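Local coordinates for periplasmic protein TorT (Vibrio parahaemolyticus, PDB 3O1I) that probably binds trimethylamine N-oxide in the periplasm and passes the signal to a partner sensor kinase, at residues V113-Y116 with W117-Y120; T246-M249 with V250-G253; G253-S256 with V257-A261. All coordinates share one frame; numbering follows the deposited sequence.

The three contacts come in series along the chain, two at helix starts and one within a helix. Contact 1 opens helix 116-127, just after strand 107-110, the outermost strand of the five-stranded parallel sheet. Contact 2 turns from strand 244-246 into helix 249-263, and contact 3 continues along that helix, sharing Gly253. Contacts 1 and 2 have centres about 13 Å apart and touch through Trp115, Met118 and Val113 against Asp247 and Gln252; the centres of contacts 2 and 3 are about 12 Å apart, those of contacts 1 and 3 about 21 Å. The first two probably bring together two of the lobe-to-lobe connections, consistent with the two-lobed architecture of periplasmic binding proteins.

Contact 1 of 3, residues V113-Y116 with W117-Y120; sequences VDWY and WMGY
The ring of Tyr116 presents its edge to the face of Trp117 in a T-shaped pair, with 5.0 Å between the Tyr116 centroid and that of the five-membered ring of Trp117 and planes 65° apart. Tyr116 CD2 does the touching, lying above the indole near its rim, 3.6 Å from Trp117 CE2. The Tyr116 CG is turned anti to its own nitrogen (chi1 174°), which turns the ring's edge toward the indole face. Asp114 reaches the same indole at its pyrrole side, where OD2 comes within 3.7 Å of Trp117 CD1 and the carboxylate stands nearly perpendicular to the ring. A second indole is covered separately: Met118 CG sits over one face of Trp115, and the bent methionine chain carries SD above the six-membered ring, 4.8 Å from its centroid, a Met-aromatic contact. Met118 CE meets Trp115 CZ3 at 3.6 Å. Trp115 also makes a cation-pi contact with Arg148.

The backbone closes the first helical turn. Trp115 O accepts from both Met118 N and Gly119 N, the latter at 3.1 Å and nearly in line with the carbonyl bond, while Tyr120 N binds Tyr116 O at 2.9 Å. Asp114 OD1 takes the amide of Tyr116 at 3.0 Å, from above the plane of the carboxylate. This capping bond gives an amide at the start of helix 116-127 a side-chain acceptor, and the positive end of the helix dipole would probably favour the charged form of Asp114.

Contact 2 of 3, residues T246-M249 with V250-G253; sequences TDKM and VQQG
Gln252 N donates to Lys248 O at 3.3 Å, a weak and bent bond, and Gly253 N approaches Met249 O at 2.9 Å, although the position of that glycine nitrogen is less certain; by these backbone acceptors this corner of the chain winds into helix 249-263. The preceding turn is held by a side chain: Thr246 OG1 accepts from Lys248 N at 3.3 Å, forming an ST turn, and the same hydroxyl is hydrogen-bonded to the side chain of Ser293.

Among the polar side chains, the amide of Gln252 faces Asp247, its plane nearly at right angles to the carboxylate. The extended glutamine chain brings this group back across the turn to both the carboxylate and the main-chain carbonyl of Asp247, but the orientation of the amide is doubtful and its bonding cannot be specified.

Van der Waals contact between side chains is slight: Lys248 and Gln251 run side by side and point the same way, with Lys248 CD 3.7 Å from Gln251 OE1. Beyond that methylene the lysine continues in an extended chain, and NZ is bound to the carbonyl oxygen of Ile276, so the charged end is anchored to a loop elsewhere in the chain.

The turn is buried between several elements. Met249 and Val250 pack on helix 18-32 through Tyr19, Ser22 and Tyr25, whereas Thr246 and Lys248 lie against strand 278-280, the antiparallel partner of strand 244-246; Asp247 meets Trp115 in the loop leading into helix 116-127.

Contact 3 of 3, residues G253-S256 with V257-A261; sequences GRLS and VMQAA
Gly253 O is approached by two amides, Val257 N at 3.2 Å and, more weakly, Ser256 N at 2.9 Å. The Val257 bond is the regular helical one, and it is followed by three more of the same pattern. Met258 N meets Arg254 O at 2.9 Å with an almost straight N-H...O angle of 174°, Gln259 N meets Leu255 O at 2.9 Å, and Ala260 N meets Ser256 O at 3.2 Å.

On the outside of these turns Leu255 and Gln259 carry the main side-chain contact. The leucine swings one methyl forward, CD1 touching Gln259 CG at 3.6 Å, and the two chains cross at a slant. Gln259 CG, anti to its own carbonyl carbon (chi1 -68°), thus lies against both the leucine methyl and the leucine carbonyl oxygen. Further along the extended chain its NE2 forms weak hydrogen bonds with the carbonyls of Glu270 and Lys271, which tie the helix to the following loop. Met258 adds a looser apolar touch, its methyl CE being 4.2 Å from Leu255 CD1, a position reached through bends in the methionine chain.

Ser256 and Val257 rest on Met27 of helix 18-32; Gln259 and Ala260 reach Phe91 of strand 90-92. This is an alpha helix with i to i+4 backbone bonding, packed against a neighbouring helix and the parallel sheet, as in the layered alpha/beta lobes of the LacI-type periplasmic binding proteins.

Contact 1 of 3, residues V113-Y116 with W117-Y120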
loop_
_atom_site.group_PDB
_atom_site.type_symbol
_atom_site.label_atom_id
_atom_site.label_comp_id
_atom_site.label_asym_id
_atom_site.label_seq_id
_atom_site.Cartn_x
_atom_site.Cartn_y
_atom_site.Cartn_z
ATOM N N VAL D 113 27.412 -0.395 -26.234
ATOM C CA VAL D 113 27.265 -1.399 -27.274
ATOM C C VAL D 113 26.049 -1.169 -28.168
ATOM O O VAL D 113 24.926 -1.126 -27.685
ATOM C CB VAL D 113 27.138 -2.787 -26.639
ATOM C CG1 VAL D 113 26.877 -3.829 -27.702
ATOM C CG2 VAL D 113 28.397 -3.101 -25.846
ATOM N N ASP D 114 26.279 -1.020 -29.469
ATOM C CA ASP D 114 25.195 -0.834 -30.431
ATOM C C ASP D 114 24.323 -2.086 -30.341
ATOM O O ASP D 114 24.769 -3.191 -30.658
ATOM C CB ASP D 114 25.764 -0.696 -31.850
ATOM C CG ASP D 114 24.680 -0.542 -32.913
ATOM O OD1 ASP D 114 23.481 -0.511 -32.557
ATOM O OD2 ASP D 114 25.029 -0.450 -34.112
ATOM N N TRP D 115 23.078 -1.919 -29.908
ATOM C CA TRP D 115 22.191 -3.061 -29.756
ATOM C C TRP D 115 21.768 -3.739 -31.048
ATOM O O TRP D 115 21.279 -4.871 -31.024
ATOM C CB TRP D 115 20.981 -2.658 -28.912
ATOM C CG TRP D 115 21.391 -2.504 -27.493
ATOM C CD1 TRP D 115 22.170 -1.514 -26.977
ATOM C CD2 TRP D 115 21.204 -3.455 -26.443
ATOM N NE1 TRP D 115 22.496 -1.795 -25.678
ATOM C CE2 TRP D 115 21.916 -2.981 -25.321
ATOM C CE3 TRP D 115 20.513 -4.665 -26.343
ATOM C CZ2 TRP D 115 21.959 -3.675 -24.112
ATOM C CZ3 TRP D 115 20.554 -5.357 -25.142
ATOM C CH2 TRP D 115 21.274 -4.859 -24.040
ATOM N N TYR D 116 21.974 -3.051 -32.170
ATOM C CA TYR D 116 21.651 -3.588 -33.492
ATOM C C TYR D 116 22.250 -4.981 -33.613
ATOM O O TYR D 116 21.617 -5.902 -34.125
ATOM C CB TYR D 116 22.257 -2.695 -34.575
ATOM C CG TYR D 116 22.109 -3.211 -35.990
ATOM C CD1 TYR D 116 21.060 -2.781 -36.799
ATOM C CD2 TYR D 116 23.032 -4.120 -36.529
ATOM C CE1 TYR D 116 20.931 -3.234 -38.107
ATOM C CE2 TYR D 116 22.908 -4.584 -37.837
ATOM C CZ TYR D 116 21.855 -4.131 -38.615
ATOM O OH TYR D 116 21.716 -4.553 -39.911
ATOM N N TRP D 117 23.481 -5.120 -33.131
ATOM C CA TRP D 117 24.202 -6.384 -33.187
ATOM C C TRP D 117 23.796 -7.362 -32.090
ATOM O O TRP D 117 24.397 -8.425 -31.941
ATOM C CB TRP D 117 25.722 -6.127 -33.157
ATOM C CG TRP D 117 26.171 -5.294 -34.325
ATOM C CD1 TRP D 117 26.325 -3.934 -34.357
ATOM C CD2 TRP D 117 26.362 -5.748 -35.667
ATOM N NE1 TRP D 117 26.588 -3.513 -35.640
ATOM C CE2 TRP D 117 26.615 -4.608 -36.465
ATOM C CE3 TRP D 117 26.335 -7.008 -36.276
ATOM C CZ2 TRP D 117 26.839 -4.691 -37.840
ATOM C CZ3 TRP D 117 26.555 -7.093 -37.639
ATOM C CH2 TRP D 117 26.804 -5.939 -38.409
ATOM N N MET D 118 22.787 -6.993 -31.312
ATOM C CA MET D 118 22.282 -7.875 -30.267
ATOM C C MET D 118 21.067 -8.564 -30.903
ATOM O O MET D 118 20.856 -9.770 -30.758
ATOM C CB MET D 118 21.869 -7.063 -29.043
ATOM C CG MET D 118 23.018 -6.385 -28.328
ATOM S SD MET D 118 23.941 -7.515 -27.270
ATOM C CE MET D 118 22.681 -8.055 -26.113
ATOM N N GLY D 119 20.281 -7.774 -31.626
ATOM C CA GLY D 119 19.125 -8.310 -32.310
ATOM C C GLY D 119 19.625 -9.161 -33.460
ATOM O O GLY D 119 19.060 -10.214 -33.775
ATOM N N TYR D 120 20.704 -8.703 -34.090
ATOM C CA TYR D 120 21.292 -9.437 -35.202
ATOM C C TYR D 120 21.792 -10.778 -34.682
ATOM O O TYR D 120 21.457 -11.830 -35.216
ATOM C CB TYR D 120 22.464 -8.664 -35.806
ATOM C CG TYR D 120 22.883 -9.195 -37.162
ATOM C CD1 TYR D 120 22.295 -8.710 -38.334
ATOM C CD2 TYR D 120 23.831 -10.223 -37.271
ATOM C CE1 TYR D 120 22.638 -9.234 -39.579
ATOM C CE2 TYR D 120 24.179 -10.751 -38.511
ATOM C CZ TYR D 120 23.577 -10.252 -39.658
ATOM O OH TYR D 120 23.909 -10.776 -40.886
#

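Contact 2 of 3, residues T246-M249 with V250-G253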
loop_
_atom_site.group_PDB
_atom_site.type_symbol
_atom_site.label_atom_id
_atom_site.label_comp_id
_atom_site.label_asym_id
_atom_site.label_seq_id
_atom_site.Cartn_x
_atom_site.Cartn_y
_atom_site.Cartn_z
ATOM N N THR D 246 25.256 -11.993 -25.194
ATOM C CA THR D 246 25.710 -11.267 -24.010
ATOM C C THR D 246 26.582 -10.083 -24.412
ATOM O O THR D 246 27.588 -10.266 -25.103
ATOM C CB THR D 246 26.553 -12.156 -23.099
ATOM O OG1 THR D 246 27.049 -11.381 -22.003
ATOM C CG2 THR D 246 27.727 -12.712 -23.864
ATOM N N ASP D 247 26.199 -8.879 -23.983
ATOM C CA ASP D 247 26.965 -7.678 -24.301
ATOM C C ASP D 247 27.868 -7.318 -23.131
ATOM O O ASP D 247 28.201 -6.156 -22.910
ATOM C CB ASP D 247 26.032 -6.509 -24.683
ATOM C CG ASP D 247 25.342 -5.854 -23.482
ATOM O OD1 ASP D 247 25.253 -6.472 -22.396
ATOM O OD2 ASP D 247 24.872 -4.704 -23.644
ATOM N N LYS D 248 28.256 -8.356 -22.393
ATOM C CA LYS D 248 29.151 -8.243 -21.249
ATOM C C LYS D 248 28.957 -6.938 -20.511
ATOM O O LYS D 248 29.505 -5.904 -20.895
ATOM C CB LYS D 248 30.608 -8.378 -21.716
ATOM C CG LYS D 248 30.945 -9.743 -22.298
ATOM C CD LYS D 248 32.241 -9.714 -23.069
ATOM C CE LYS D 248 32.234 -10.793 -24.138
ATOM N NZ LYS D 248 33.066 -10.447 -25.324
ATOM N N MET D 249 28.170 -7.005 -19.442
ATOM C CA MET D 249 27.857 -5.841 -18.617
ATOM C C MET D 249 28.959 -5.491 -17.610
ATOM O O MET D 249 29.464 -4.362 -17.594
ATOM C CB MET D 249 26.536 -6.080 -17.876
ATOM C CG MET D 249 25.350 -6.424 -18.770
ATOM S SD MET D 249 25.020 -8.186 -18.891
ATOM C CE MET D 249 24.421 -8.303 -20.554
ATOM N N VAL D 250 29.307 -6.454 -16.759
ATOM C CA VAL D 250 30.346 -6.244 -15.758
ATOM C C VAL D 250 31.521 -5.512 -16.382
ATOM O O VAL D 250 32.069 -4.586 -15.795
ATOM C CB VAL D 250 30.860 -7.567 -15.176
ATOM C CG1 VAL D 250 32.042 -7.292 -14.267
ATOM C CG2 VAL D 250 29.752 -8.266 -14.403
ATOM N N GLN D 251 31.907 -5.925 -17.581
ATOM C CA GLN D 251 33.016 -5.283 -18.272
ATOM C C GLN D 251 32.624 -3.911 -18.806
ATOM O O GLN D 251 33.455 -3.003 -18.822
ATOM C CB GLN D 251 33.496 -6.160 -19.427
ATOM C CG GLN D 251 34.544 -5.513 -20.308
ATOM C CD GLN D 251 35.173 -6.503 -21.262
ATOM O OE1 GLN D 251 34.545 -6.944 -22.228
ATOM N NE2 GLN D 251 36.419 -6.876 -20.983
ATOM N N GLN D 252 31.370 -3.765 -19.240
ATOM C CA GLN D 252 30.893 -2.496 -19.779
ATOM C C GLN D 252 31.020 -1.439 -18.700
ATOM O O GLN D 252 31.109 -0.244 -18.986
ATOM C CB GLN D 252 29.441 -2.614 -20.247
ATOM C CG GLN D 252 29.139 -1.704 -21.422
ATOM C CD GLN D 252 27.828 -2.034 -22.110
ATOM O OE1 GLN D 252 27.489 -3.203 -22.288
ATOM N NE2 GLN D 252 27.093 -1.003 -22.524
ATOM N N GLY D 253 31.045 -1.897 -17.455
ATOM C CA GLY D 253 31.189 -0.991 -16.337
ATOM C C GLY D 253 32.645 -0.601 -16.185
ATOM O O GLY D 253 32.988 0.586 -16.191
#

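Contact 3 of 3, residues G253-S256 with V257-A261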
loop_
_atom_site.group_PDB
_atom_site.type_symbol
_atom_site.label_atom_id
_atom_site.label_comp_id
_atom_site.label_asym_id
_atom_site.label_seq_id
_atom_site.Cartn_x
_atom_site.Cartn_y
_atom_site.Cartn_z
ATOM N N GLY D 253 31.045 -1.897 -17.455
ATOM C CA GLY D 253 31.189 -0.991 -16.337
ATOM C C GLY D 253 32.645 -0.601 -16.185
ATOM O O GLY D 253 32.988 0.586 -16.191
ATOM N N ARG D 254 33.504 -1.612 -16.051
ATOM C CA ARG D 254 34.944 -1.403 -15.906
ATOM C C ARG D 254 35.410 -0.400 -16.950
ATOM O O ARG D 254 36.171 0.516 -16.657
ATOM C CB ARG D 254 35.691 -2.724 -16.091
ATOM C CG ARG D 254 35.444 -3.765 -15.006
ATOM C CD ARG D 254 35.990 -5.137 -15.424
ATOM N NE ARG D 254 35.837 -6.162 -14.390
ATOM C CZ ARG D 254 36.489 -6.157 -13.230
ATOM N NH1 ARG D 254 37.345 -5.177 -12.952
ATOM N NH2 ARG D 254 36.297 -7.132 -12.349
ATOM N N LEU D 255 34.933 -0.574 -18.171
ATOM C CA LEU D 255 35.294 0.317 -19.253
ATOM C C LEU D 255 35.087 1.798 -18.901
ATOM O O LEU D 255 36.004 2.607 -19.070
ATOM C CB LEU D 255 34.503 -0.070 -20.509
ATOM C CG LEU D 255 34.541 0.806 -21.768
ATOM C CD1 LEU D 255 35.925 1.405 -21.972
ATOM C CD2 LEU D 255 34.118 -0.044 -22.970
ATOM N N SER D 256 33.902 2.151 -18.401
ATOM C CA SER D 256 33.603 3.538 -18.031
ATOM C C SER D 256 34.502 4.051 -16.914
ATOM O O SER D 256 34.971 5.182 -16.968
ATOM C CB SER D 256 32.141 3.681 -17.614
ATOM O OG SER D 256 31.412 4.408 -18.589
ATOM N N VAL D 257 34.730 3.228 -15.896
ATOM C CA VAL D 257 35.605 3.627 -14.801
ATOM C C VAL D 257 36.968 3.994 -15.381
ATOM O O VAL D 257 37.471 5.101 -15.178
ATOM C CB VAL D 257 35.822 2.485 -13.804
ATOM C CG1 VAL D 257 36.960 2.828 -12.861
ATOM C CG2 VAL D 257 34.556 2.229 -13.027
ATOM N N MET D 258 37.558 3.043 -16.102
ATOM C CA MET D 258 38.859 3.234 -16.715
ATOM C C MET D 258 38.882 4.500 -17.550
ATOM O O MET D 258 39.764 5.333 -17.390
ATOM C CB MET D 258 39.204 2.036 -17.595
ATOM C CG MET D 258 40.509 2.185 -18.355
ATOM S SD MET D 258 40.340 1.635 -20.054
ATOM C CE MET D 258 39.635 3.130 -20.854
ATOM N N GLN D 259 37.911 4.641 -18.447
ATOM C CA GLN D 259 37.844 5.825 -19.301
ATOM C C GLN D 259 38.080 7.128 -18.529
ATOM O O GLN D 259 38.955 7.913 -18.886
ATOM C CB GLN D 259 36.491 5.912 -20.018
ATOM C CG GLN D 259 36.231 4.846 -21.060
ATOM C CD GLN D 259 35.216 5.312 -22.085
ATOM O OE1 GLN D 259 34.160 5.834 -21.733
ATOM N NE2 GLN D 259 35.531 5.127 -23.362
ATOM N N ALA D 260 37.299 7.358 -17.475
ATOM C CA ALA D 260 37.443 8.576 -16.690
ATOM C C ALA D 260 38.727 8.577 -15.871
ATOM O O ALA D 260 39.386 9.606 -15.754
ATOM C CB ALA D 260 36.237 8.762 -15.783
ATOM N N ALA D 261 39.089 7.428 -15.310
ATOM C CA ALA D 261 40.306 7.341 -14.506
ATOM C C ALA D 261 41.563 7.640 -15.334
ATOM O O ALA D 261 42.586 8.067 -14.797
ATOM C CB ALA D 261 40.409 5.963 -13.867
#